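Long-range contacts in glutathione S-transferase (Legionella pneumophila subsp. pneumophila str. Philadelphia 1, PDB 3NIV), which probably acts as a zeta-class glutathione transferase that isomerises maleylacetoacetate, a step of tyrosine breakdown: residues A[15-20]-A[169-173]; A[134-139]-A[177-183]; A[142-146]-A[185-191]. All coordinates share one frame; numbering follows the deposited sequence.

Interaction 1: residues A[15-20]-A[169-173]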
loop_
_atom_site.group_PDB
_atom_site.type_symbol
_atom_site.label_atom_id
_atom_site.label_comp_id
_atom_site.label_asym_id
_atom_site.label_seq_id
_atom_site.Cartn_x
_atom_site.Cartn_y
_atom_site.Cartn_z
ATOM N N TYR A 15 7.703 -4.865 -11.859
ATOM C CA TYR A 15 7.247 -6.155 -12.365
ATOM C C TYR A 15 5.711 -6.171 -12.348
ATOM O O TYR A 15 5.076 -6.500 -13.343
ATOM C CB TYR A 15 7.873 -7.264 -11.508
ATOM C CG TYR A 15 7.774 -8.690 -12.017
ATOM C CD1 TYR A 15 7.315 -8.987 -13.296
ATOM C CD2 TYR A 15 8.175 -9.746 -11.208
ATOM C CE1 TYR A 15 7.236 -10.286 -13.733
ATOM C CE2 TYR A 15 8.100 -11.041 -11.639
ATOM C CZ TYR A 15 7.636 -11.314 -12.904
ATOM O OH TYR A 15 7.578 -12.631 -13.305
ATOM N N ARG A 16 5.114 -5.760 -11.237
ATOM C CA ARG A 16 3.653 -5.634 -11.166
ATOM C C ARG A 16 3.097 -4.821 -12.320
ATOM O O ARG A 16 2.188 -5.254 -13.028
ATOM C CB ARG A 16 3.235 -4.918 -9.893
ATOM C CG ARG A 16 3.732 -5.536 -8.639
ATOM C CD ARG A 16 3.559 -4.552 -7.507
ATOM N NE ARG A 16 4.185 -5.080 -6.308
ATOM C CZ ARG A 16 4.349 -4.385 -5.198
ATOM N NH1 ARG A 16 3.925 -3.133 -5.154
ATOM N NH2 ARG A 16 4.932 -4.945 -4.145
ATOM N N VAL A 17 3.623 -3.615 -12.484
ATOM C CA VAL A 17 3.153 -2.764 -13.553
ATOM C C VAL A 17 3.280 -3.455 -14.900
ATOM O O VAL A 17 2.351 -3.439 -15.687
ATOM C CB VAL A 17 3.881 -1.423 -13.586
ATOM C CG1 VAL A 17 3.313 -0.560 -14.698
ATOM C CG2 VAL A 17 3.727 -0.720 -12.254
ATOM N N ARG A 18 4.427 -4.070 -15.161
ATOM C CA ARG A 18 4.634 -4.739 -16.443
ATOM C C ARG A 18 3.589 -5.815 -16.719
ATOM O O ARG A 18 3.042 -5.867 -17.821
ATOM C CB ARG A 18 6.064 -5.273 -16.583
ATOM C CG ARG A 18 7.098 -4.153 -16.768
ATOM C CD ARG A 18 8.447 -4.679 -17.223
ATOM N NE ARG A 18 8.878 -5.809 -16.414
ATOM C CZ ARG A 18 9.669 -5.713 -15.352
ATOM N NH1 ARG A 18 10.134 -4.529 -14.969
ATOM N NH2 ARG A 18 10.011 -6.809 -14.681
ATOM N N ILE A 19 3.291 -6.648 -15.720
ATOM C CA ILE A 19 2.210 -7.634 -15.838
ATOM C C ILE A 19 0.847 -6.983 -16.123
ATOM O O ILE A 19 0.122 -7.392 -17.032
ATOM C CB ILE A 19 2.056 -8.476 -14.555
ATOM C CG1 ILE A 19 3.416 -9.002 -14.077
ATOM C CG2 ILE A 19 1.020 -9.592 -14.775
ATOM C CD1 ILE A 19 3.336 -10.074 -13.009
ATOM N N ALA A 20 0.500 -5.979 -15.324
ATOM C CA ALA A 20 -0.771 -5.289 -15.475
ATOM C C ALA A 20 -0.945 -4.763 -16.893
ATOM O O ALA A 20 -2.028 -4.861 -17.470
ATOM C CB ALA A 20 -0.880 -4.155 -14.476
ATOM N N VAL A 169 -1.403 -10.491 -9.904
ATOM C CA VAL A 169 -0.443 -9.547 -10.433
ATOM C C VAL A 169 0.597 -9.170 -9.375
ATOM O O VAL A 169 1.773 -9.006 -9.694
ATOM C CB VAL A 169 -1.128 -8.277 -10.945
ATOM C CG1 VAL A 169 -0.073 -7.246 -11.352
ATOM C CG2 VAL A 169 -2.052 -8.605 -12.097
ATOM N N CYS A 170 0.171 -9.044 -8.121
ATOM C CA CYS A 170 1.099 -8.683 -7.049
ATOM C C CYS A 170 1.812 -9.890 -6.451
ATOM O O CYS A 170 2.906 -9.764 -5.912
ATOM C CB CYS A 170 0.391 -7.893 -5.948
ATOM S SG CYS A 170 -0.205 -6.288 -6.498
ATOM N N LEU A 171 1.188 -11.058 -6.557
ATOM C CA LEU A 171 1.724 -12.277 -5.956
ATOM C C LEU A 171 2.965 -12.800 -6.674
ATOM O O LEU A 171 3.964 -13.144 -6.039
ATOM C CB LEU A 171 0.658 -13.368 -5.933
ATOM C CG LEU A 171 1.109 -14.710 -5.358
ATOM C CD1 LEU A 171 1.663 -14.520 -3.953
ATOM C CD2 LEU A 171 -0.036 -15.729 -5.354
ATOM N N ILE A 172 2.900 -12.857 -7.999
ATOM C CA ILE A 172 3.997 -13.420 -8.777
ATOM C C ILE A 172 5.345 -12.739 -8.493
ATOM O O ILE A 172 6.314 -13.412 -8.177
ATOM C CB ILE A 172 3.645 -13.514 -10.291
ATOM C CG1 ILE A 172 2.832 -14.777 -10.554
ATOM C CG2 ILE A 172 4.882 -13.543 -11.156
ATOM C CD1 ILE A 172 1.568 -14.911 -9.711
ATOM N N PRO A 173 5.405 -11.399 -8.571
ATOM C CA PRO A 173 6.672 -10.725 -8.239
ATOM C C PRO A 173 7.160 -11.015 -6.813
ATOM O O PRO A 173 8.354 -11.215 -6.611
ATOM C CB PRO A 173 6.344 -9.240 -8.427
ATOM C CG PRO A 173 5.223 -9.236 -9.420
ATOM C CD PRO A 173 4.398 -10.458 -9.091
HETATM O O HOH W 1 4.681 -7.734 -5.883
#
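Tyr15 lays its ring across Pro173, with CD2 of Tyr15 3.4 Å from CB of Pro173 and the two side chains slanting over one another. The ring reaches this place because CG stands anti to the backbone N of Tyr15 (chi1 -168°), which swings it toward the opposing helix. Farther along the ring, the hydroxyl comes up to a methyl, OH of Tyr15 lying 3.6 Å from CG2 of Ile172. One turn on, CD1 of Ile19 reaches CD of Pro173, 4.1 Å away, while Ile19 and Val169 run past each other in opposite senses. The CG1 methyl of Val169 sits in a notch of helix 12-23: it touches the carbonyl of Arg16, CB of Ile19 and the start of Ala20.

This is the interface of the two GST domains, where helix 12-23 of the thioredoxin-like domain packs on helix 166-180 of the all-helical domain. The short segments pass at 133°, their axes 8.7 Å apart. Pro173, having no N-H to give to the preceding turn, marks a kink in helix 166-180, and its ring packs against Tyr15 and Ile19 at that point.

At the border of the apolar patch, the Arg16 chain runs extended from CG to NE, and a water in the guanidinium plane links the helices: it accepts from NE of Arg16 at 2.7 Å and donates to O of Cys170 at 2.7 Å. NH1 of the same arginine bonds Ser69 OG, so the group is held at two points. Between these two segments the direct contacts are thus van der Waals in kind, and the polar link from one to the other runs through a water.

Interaction 2: residues A[134-139]-A[177-183]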
loop_
_atom_site.group_PDB
_atom_site.type_symbol
_atom_site.label_atom_id
_atom_site.label_comp_id
_atom_site.label_asym_id
_atom_site.label_seq_id
_atom_site.Cartn_x
_atom_site.Cartn_y
_atom_site.Cartn_z
ATOM N N TYR A 134 14.719 -10.811 6.157
ATOM C CA TYR A 134 14.047 -10.909 4.876
ATOM C C TYR A 134 13.075 -12.087 4.843
ATOM O O TYR A 134 11.953 -11.974 4.337
ATOM C CB TYR A 134 15.083 -11.042 3.772
ATOM C CG TYR A 134 14.549 -10.745 2.404
ATOM C CD1 TYR A 134 13.582 -11.555 1.825
ATOM C CD2 TYR A 134 15.021 -9.668 1.680
ATOM C CE1 TYR A 134 13.091 -11.288 0.564
ATOM C CE2 TYR A 134 14.542 -9.399 0.414
ATOM C CZ TYR A 134 13.572 -10.207 -0.137
ATOM O OH TYR A 134 13.080 -9.934 -1.389
ATOM N N HIS A 135 13.511 -13.208 5.401
ATOM C CA HIS A 135 12.710 -14.425 5.428
ATOM C C HIS A 135 11.561 -14.295 6.419
ATOM O O HIS A 135 10.498 -14.915 6.256
ATOM C CB HIS A 135 13.597 -15.627 5.784
ATOM C CG HIS A 135 14.372 -16.176 4.623
ATOM N ND1 HIS A 135 14.942 -17.433 4.632
ATOM C CD2 HIS A 135 14.647 -15.648 3.406
ATOM C CE1 HIS A 135 15.551 -17.647 3.481
ATOM N NE2 HIS A 135 15.388 -16.584 2.717
ATOM N N HIS A 136 11.780 -13.488 7.452
ATOM C CA HIS A 136 10.752 -13.269 8.465
ATOM C C HIS A 136 9.479 -12.653 7.885
ATOM O O HIS A 136 8.373 -13.082 8.196
ATOM C CB HIS A 136 11.273 -12.381 9.591
ATOM C CG HIS A 136 10.213 -11.983 10.563
ATOM N ND1 HIS A 136 9.447 -12.907 11.241
ATOM C CD2 HIS A 136 9.770 -10.765 10.955
ATOM C CE1 HIS A 136 8.582 -12.276 12.013
ATOM N NE2 HIS A 136 8.759 -10.977 11.861
ATOM N N TRP A 137 9.639 -11.646 7.037
ATOM C CA TRP A 137 8.477 -10.966 6.491
ATOM C C TRP A 137 7.869 -11.804 5.389
ATOM O O TRP A 137 6.667 -11.708 5.122
ATOM C CB TRP A 137 8.814 -9.542 6.027
ATOM C CG TRP A 137 9.465 -8.751 7.112
ATOM C CD1 TRP A 137 10.713 -8.223 7.097
ATOM C CD2 TRP A 137 8.914 -8.440 8.397
ATOM N NE1 TRP A 137 10.974 -7.590 8.275
ATOM C CE2 TRP A 137 9.891 -7.707 9.097
ATOM C CE3 TRP A 137 7.685 -8.699 9.019
ATOM C CZ2 TRP A 137 9.684 -7.226 10.385
ATOM C CZ3 TRP A 137 7.481 -8.232 10.296
ATOM C CH2 TRP A 137 8.477 -7.505 10.970
ATOM N N LEU A 138 8.685 -12.645 4.760
ATOM C CA LEU A 138 8.135 -13.574 3.776
ATOM C C LEU A 138 7.165 -14.542 4.457
ATOM O O LEU A 138 6.031 -14.711 4.005
ATOM C CB LEU A 138 9.227 -14.297 2.991
ATOM C CG LEU A 138 9.712 -13.496 1.776
ATOM C CD1 LEU A 138 8.613 -13.256 0.768
ATOM C CD2 LEU A 138 10.223 -12.169 2.213
ATOM N N LYS A 139 7.587 -15.124 5.574
ATOM C CA LYS A 139 6.748 -16.078 6.286
ATOM C C LYS A 139 5.449 -15.421 6.731
ATOM O O LYS A 139 4.364 -15.961 6.523
ATOM C CB LYS A 139 7.470 -16.670 7.501
ATOM C CG LYS A 139 6.845 -17.973 7.986
ATOM C CD LYS A 139 7.087 -18.250 9.469
ATOM C CE LYS A 139 6.031 -19.238 10.005
ATOM N NZ LYS A 139 5.815 -19.153 11.493
ATOM N N ASN A 177 10.846 -12.828 -5.682
ATOM C CA ASN A 177 11.755 -12.374 -4.631
ATOM C C ASN A 177 12.122 -13.461 -3.635
ATOM O O ASN A 177 13.267 -13.556 -3.192
ATOM C CB ASN A 177 11.128 -11.210 -3.866
ATOM C CG ASN A 177 11.281 -9.898 -4.588
ATOM O OD1 ASN A 177 11.998 -9.811 -5.581
ATOM N ND2 ASN A 177 10.609 -8.863 -4.094
ATOM N N ALA A 178 11.133 -14.269 -3.271
ATOM C CA ALA A 178 11.313 -15.314 -2.274
ATOM C C ALA A 178 12.326 -16.386 -2.724
ATOM O O ALA A 178 13.214 -16.779 -1.961
ATOM C CB ALA A 178 9.975 -15.940 -1.930
ATOM N N HIS A 179 12.192 -16.852 -3.961
ATOM C CA HIS A 179 13.116 -17.848 -4.478
ATOM C C HIS A 179 14.500 -17.229 -4.584
ATOM O O HIS A 179 15.492 -17.815 -4.165
ATOM C CB HIS A 179 12.650 -18.378 -5.839
ATOM C CG HIS A 179 11.367 -19.150 -5.778
ATOM N ND1 HIS A 179 11.215 -20.283 -5.003
ATOM C CD2 HIS A 179 10.179 -18.961 -6.400
ATOM C CE1 HIS A 179 9.989 -20.753 -5.149
ATOM N NE2 HIS A 179 9.338 -19.965 -5.987
ATOM N N ARG A 180 14.544 -16.026 -5.136
ATOM C CA ARG A 180 15.767 -15.242 -5.210
ATOM C C ARG A 180 16.511 -15.152 -3.871
ATOM O O ARG A 180 17.737 -15.099 -3.841
ATOM C CB ARG A 180 15.444 -13.836 -5.715
ATOM C CG ARG A 180 16.626 -12.905 -5.692
ATOM C CD ARG A 180 16.304 -11.581 -6.355
ATOM N NE ARG A 180 17.517 -10.840 -6.678
ATOM C CZ ARG A 180 17.605 -9.514 -6.696
ATOM N NH1 ARG A 180 16.546 -8.771 -6.394
ATOM N NH2 ARG A 180 18.758 -8.935 -7.007
ATOM N N PHE A 181 15.777 -15.120 -2.767
ATOM C CA PHE A 181 16.408 -15.087 -1.454
ATOM C C PHE A 181 16.289 -16.447 -0.817
ATOM O O PHE A 181 16.441 -16.607 0.400
ATOM C CB PHE A 181 15.786 -14.000 -0.583
ATOM C CG PHE A 181 16.259 -12.628 -0.935
ATOM C CD1 PHE A 181 15.761 -11.974 -2.055
ATOM C CD2 PHE A 181 17.237 -12.003 -0.174
ATOM C CE1 PHE A 181 16.215 -10.702 -2.405
ATOM C CE2 PHE A 181 17.701 -10.732 -0.512
ATOM C CZ PHE A 181 17.188 -10.079 -1.634
ATOM N N HIS A 182 16.029 -17.421 -1.687
ATOM C CA HIS A 182 15.896 -18.837 -1.344
ATOM C C HIS A 182 15.112 -19.133 -0.067
ATOM O O HIS A 182 15.545 -19.888 0.796
ATOM C CB HIS A 182 17.248 -19.563 -1.376
ATOM C CG HIS A 182 18.378 -18.766 -0.816
ATOM N ND1 HIS A 182 18.768 -18.855 0.503
ATOM C CD2 HIS A 182 19.205 -17.863 -1.397
ATOM C CE1 HIS A 182 19.787 -18.039 0.711
ATOM N NE2 HIS A 182 20.073 -17.426 -0.425
ATOM N N PHE A 183 13.940 -18.526 0.024
ATOM C CA PHE A 183 12.990 -18.859 1.058
ATOM C C PHE A 183 12.255 -20.105 0.579
ATOM O O PHE A 183 11.957 -20.234 -0.604
ATOM C CB PHE A 183 12.033 -17.680 1.242
ATOM C CG PHE A 183 10.919 -17.933 2.214
ATOM C CD1 PHE A 183 11.138 -17.852 3.584
ATOM C CD2 PHE A 183 9.639 -18.215 1.758
ATOM C CE1 PHE A 183 10.097 -18.057 4.485
ATOM C CE2 PHE A 183 8.597 -18.425 2.655
ATOM C CZ PHE A 183 8.828 -18.349 4.020
HETATM O O HOH W 2 10.317 -8.853 -0.949
#
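The chain of 177-183 leaves helix 166-180 through a Schellman motif, with His182 at positive phi as its C-prime residue and Phe183 N bonded to Ala178 O, and the turn lies against helix 127-149 so that Phe183 and His135 have CA atoms 6.2 Å apart. Within the all-helical GST domain, this ties the C-terminal end of one helix to the flank of another. Phe181, the first residue to leave helical angles, stacks face to face on Tyr134, the centroids 3.7 Å apart and the planes at 14°. The Tyr134 ring gets there with CG anti to its own N, and its OH touches CB of Asn177. A water joins that OH to ND2 of Asn177, an amide nitrogen that also bonds Thr12 OG1 in the thioredoxin-like domain.

Next to the stack, His135 spans the turn. One face of its imidazole receives CB and the ring edge of Phe183, whose plane stands 79° from that of the histidine. Phe183 in turn offers a face to Leu138, CB of Leu138 sitting 3.9 Å from the ring centroid, almost on the normal. Deeper in, CD1 of Leu138 packs on CB of Ala178.

Trp137 and His136, on the other side of helix 127-149, pack against Arg114 and Arg118 of the second subunit. The turn itself receives a hydrogen bond from NE2 of His135 to O of Phe181, whose modelled length of 2.5 Å is doubtfully short; the acceptor lies in the imidazole plane, while the donor is tilted 32° from the carbonyl plane.

Interaction 3: residues A[142-146]-A[185-191]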
loop_
_atom_site.group_PDB
_atom_site.type_symbol
_atom_site.label_atom_id
_atom_site.label_comp_id
_atom_site.label_asym_id
_atom_site.label_seq_id
_atom_site.Cartn_x
_atom_site.Cartn_y
_atom_site.Cartn_z
ATOM N N PHE A 142 3.272 -14.553 3.581
ATOM C CA PHE A 142 2.721 -15.706 2.875
ATOM C C PHE A 142 1.731 -16.489 3.743
ATOM O O PHE A 142 0.745 -17.014 3.237
ATOM C CB PHE A 142 3.833 -16.592 2.319
ATOM C CG PHE A 142 4.535 -15.996 1.131
ATOM C CD1 PHE A 142 3.837 -15.239 0.208
ATOM C CD2 PHE A 142 5.889 -16.196 0.929
ATOM C CE1 PHE A 142 4.486 -14.686 -0.903
ATOM C CE2 PHE A 142 6.538 -15.648 -0.179
ATOM C CZ PHE A 142 5.835 -14.894 -1.092
ATOM N N ASP A 143 1.987 -16.553 5.045
ATOM C CA ASP A 143 1.027 -17.143 5.961
ATOM C C ASP A 143 -0.311 -16.447 5.752
ATOM O O ASP A 143 -1.330 -17.091 5.488
ATOM C CB ASP A 143 1.466 -16.958 7.414
ATOM C CG ASP A 143 2.575 -17.911 7.825
ATOM O OD1 ASP A 143 3.005 -18.730 6.986
ATOM O OD2 ASP A 143 3.019 -17.840 8.998
ATOM N N ALA A 144 -0.310 -15.121 5.864
ATOM C CA ALA A 144 -1.561 -14.374 5.807
ATOM C C ALA A 144 -2.214 -14.545 4.447
ATOM O O ALA A 144 -3.421 -14.745 4.341
ATOM C CB ALA A 144 -1.328 -12.905 6.118
ATOM N N PHE A 145 -1.405 -14.485 3.400
ATOM C CA PHE A 145 -1.928 -14.603 2.048
ATOM C C PHE A 145 -2.558 -15.976 1.758
ATOM O O PHE A 145 -3.609 -16.066 1.132
ATOM C CB PHE A 145 -0.814 -14.310 1.053
ATOM C CG PHE A 145 -1.300 -13.946 -0.310
ATOM C CD1 PHE A 145 -1.700 -14.927 -1.202
ATOM C CD2 PHE A 145 -1.336 -12.629 -0.709
ATOM C CE1 PHE A 145 -2.143 -14.590 -2.470
ATOM C CE2 PHE A 145 -1.772 -12.282 -1.964
ATOM C CZ PHE A 145 -2.175 -13.271 -2.851
ATOM N N GLU A 146 -1.909 -17.043 2.205
ATOM C CA GLU A 146 -2.377 -18.388 1.903
ATOM C C GLU A 146 -3.628 -18.659 2.720
ATOM O O GLU A 146 -4.535 -19.381 2.293
ATOM C CB GLU A 146 -1.300 -19.418 2.213
ATOM C CG GLU A 146 -1.718 -20.859 1.925
ATOM C CD GLU A 146 -1.266 -21.378 0.565
ATOM O OE1 GLU A 146 -0.755 -20.588 -0.257
ATOM O OE2 GLU A 146 -1.425 -22.602 0.326
HETATM N N MSE A 185 9.210 -22.403 -0.041
HETATM C CA MSE A 185 7.771 -22.204 -0.227
HETATM C C MSE A 185 6.891 -23.389 0.168
HETATM O O MSE A 185 5.671 -23.328 0.025
HETATM C CB MSE A 185 7.476 -21.827 -1.683
HETATM C CG MSE A 185 8.003 -20.459 -2.082
HETATM SE SE MSE A 185 7.271 -18.981 -0.998
HETATM C CE MSE A 185 5.446 -18.962 -1.702
ATOM N N ALA A 186 7.499 -24.461 0.662
ATOM C CA ALA A 186 6.759 -25.692 0.969
ATOM C C ALA A 186 5.417 -25.466 1.683
ATOM O O ALA A 186 4.439 -26.171 1.435
ATOM C CB ALA A 186 7.634 -26.637 1.778
ATOM N N SER A 187 5.380 -24.478 2.565
ATOM C CA SER A 187 4.222 -24.239 3.418
ATOM C C SER A 187 3.013 -23.655 2.674
ATOM O O SER A 187 1.913 -23.580 3.228
ATOM C CB SER A 187 4.631 -23.311 4.564
ATOM O OG SER A 187 3.540 -22.995 5.411
ATOM N N TYR A 188 3.213 -23.275 1.416
ATOM C CA TYR A 188 2.214 -22.504 0.686
ATOM C C TYR A 188 1.772 -23.134 -0.637
ATOM O O TYR A 188 2.027 -22.577 -1.709
ATOM C CB TYR A 188 2.757 -21.099 0.445
ATOM C CG TYR A 188 3.372 -20.507 1.688
ATOM C CD1 TYR A 188 2.581 -20.171 2.772
ATOM C CD2 TYR A 188 4.746 -20.305 1.787
ATOM C CE1 TYR A 188 3.130 -19.641 3.917
ATOM C CE2 TYR A 188 5.306 -19.765 2.926
ATOM C CZ TYR A 188 4.490 -19.434 3.990
ATOM O OH TYR A 188 5.023 -18.912 5.140
ATOM N N PRO A 189 1.083 -24.286 -0.561
ATOM C CA PRO A 189 0.687 -25.077 -1.733
ATOM C C PRO A 189 -0.171 -24.301 -2.737
ATOM O O PRO A 189 0.105 -24.349 -3.936
ATOM C CB PRO A 189 -0.142 -26.215 -1.128
ATOM C CG PRO A 189 0.208 -26.240 0.317
ATOM C CD PRO A 189 0.589 -24.869 0.699
ATOM N N ILE A 190 -1.202 -23.606 -2.256
ATOM C CA ILE A 190 -2.101 -22.897 -3.162
ATOM C C ILE A 190 -1.334 -21.818 -3.896
ATOM O O ILE A 190 -1.497 -21.624 -5.105
ATOM C CB ILE A 190 -3.285 -22.247 -2.435
ATOM C CG1 ILE A 190 -4.041 -23.266 -1.585
ATOM C CG2 ILE A 190 -4.217 -21.588 -3.440
ATOM C CD1 ILE A 190 -5.279 -22.677 -0.908
ATOM N N ILE A 191 -0.486 -21.121 -3.149
ATOM C CA ILE A 191 0.363 -20.092 -3.727
ATOM C C ILE A 191 1.332 -20.683 -4.744
ATOM O O ILE A 191 1.489 -20.162 -5.853
ATOM C CB ILE A 191 1.154 -19.347 -2.636
ATOM C CG1 ILE A 191 0.284 -18.224 -2.049
ATOM C CG2 ILE A 191 2.449 -18.799 -3.213
ATOM C CD1 ILE A 191 0.762 -17.679 -0.698
HETATM O O HOH W 3 3.668 -21.193 7.819
#
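In the first turn of helix 189-198, two backbone amides are met from across the contact by the carboxylate of Glu146 on helix 127-149. The two oxygens of Glu146 divide the work: OE2 accepts from N of Ile190 at 2.8 Å, and OE1 from N of Ile191 at 3.0 Å, each through its syn lone pair. The side chain leaves with CG anti to the backbone N (chi1 180°) and then bends at chi2 (96°), which turns the carboxylate onto these amides. Tyr188 holds the N-cap position itself, and OE2 also brushes CD of Pro189.

Beside this carboxylate, the Tyr188 ring is sandwiched. CB of Phe142 stands over the middle of one face, 3.4 Å from the ring centroid, and CB of Ser187 covers the opposite face. At the rim, OH of Tyr188 donates to OD1 of Asp143 at 2.7 Å, reaching that oxygen from above the carboxylate plane, 41° out of it. A water donates a second bond to OD1 of Asp143 and also bonds OG of Ser187, so the aspartate fastens the loop at two residues.

Deeper, Met185, present as selenomethionine, makes a Met-aromatic contact, its SE lying 3.5 Å from CE2 of Phe142 while CE rests over the Phe142 face. CD1 of Ile191 is 3.7 Å from CD1 of Phe145, a residue that also packs on Leu171 of helix 166-180. The contact thereby joins three helices of the all-helical domain around an apolar centre.

Two amides of a helix start, which lack acceptors in a preceding turn, are satisfied by one carboxylate; its negative charge would probably also interact favourably with the helix dipole there, while apolar side chains pack beneath it.

Helix 166-180 is shared by interactions 1 and 2, helix 127-149 by interactions 2 and 3. The former meets helix 12-23 with its earlier part in interaction 1, and helix 127-149 with its end and the turn after in interaction 2; interaction 3 joins helix 127-149, farther along, to the start of helix 189-198. The centres of interactions 2 and 3 are about 12 Å apart, and each lies 17 to 18 Å from interaction 1. Along the chain all three first segments precede the second ones, in the same order. Interaction 1 spans the two domains, whereas the others build the helical domain; Leu171, which does not touch 15-20, packs on Phe142, Phe145 and Ile191, linking interface and helical core.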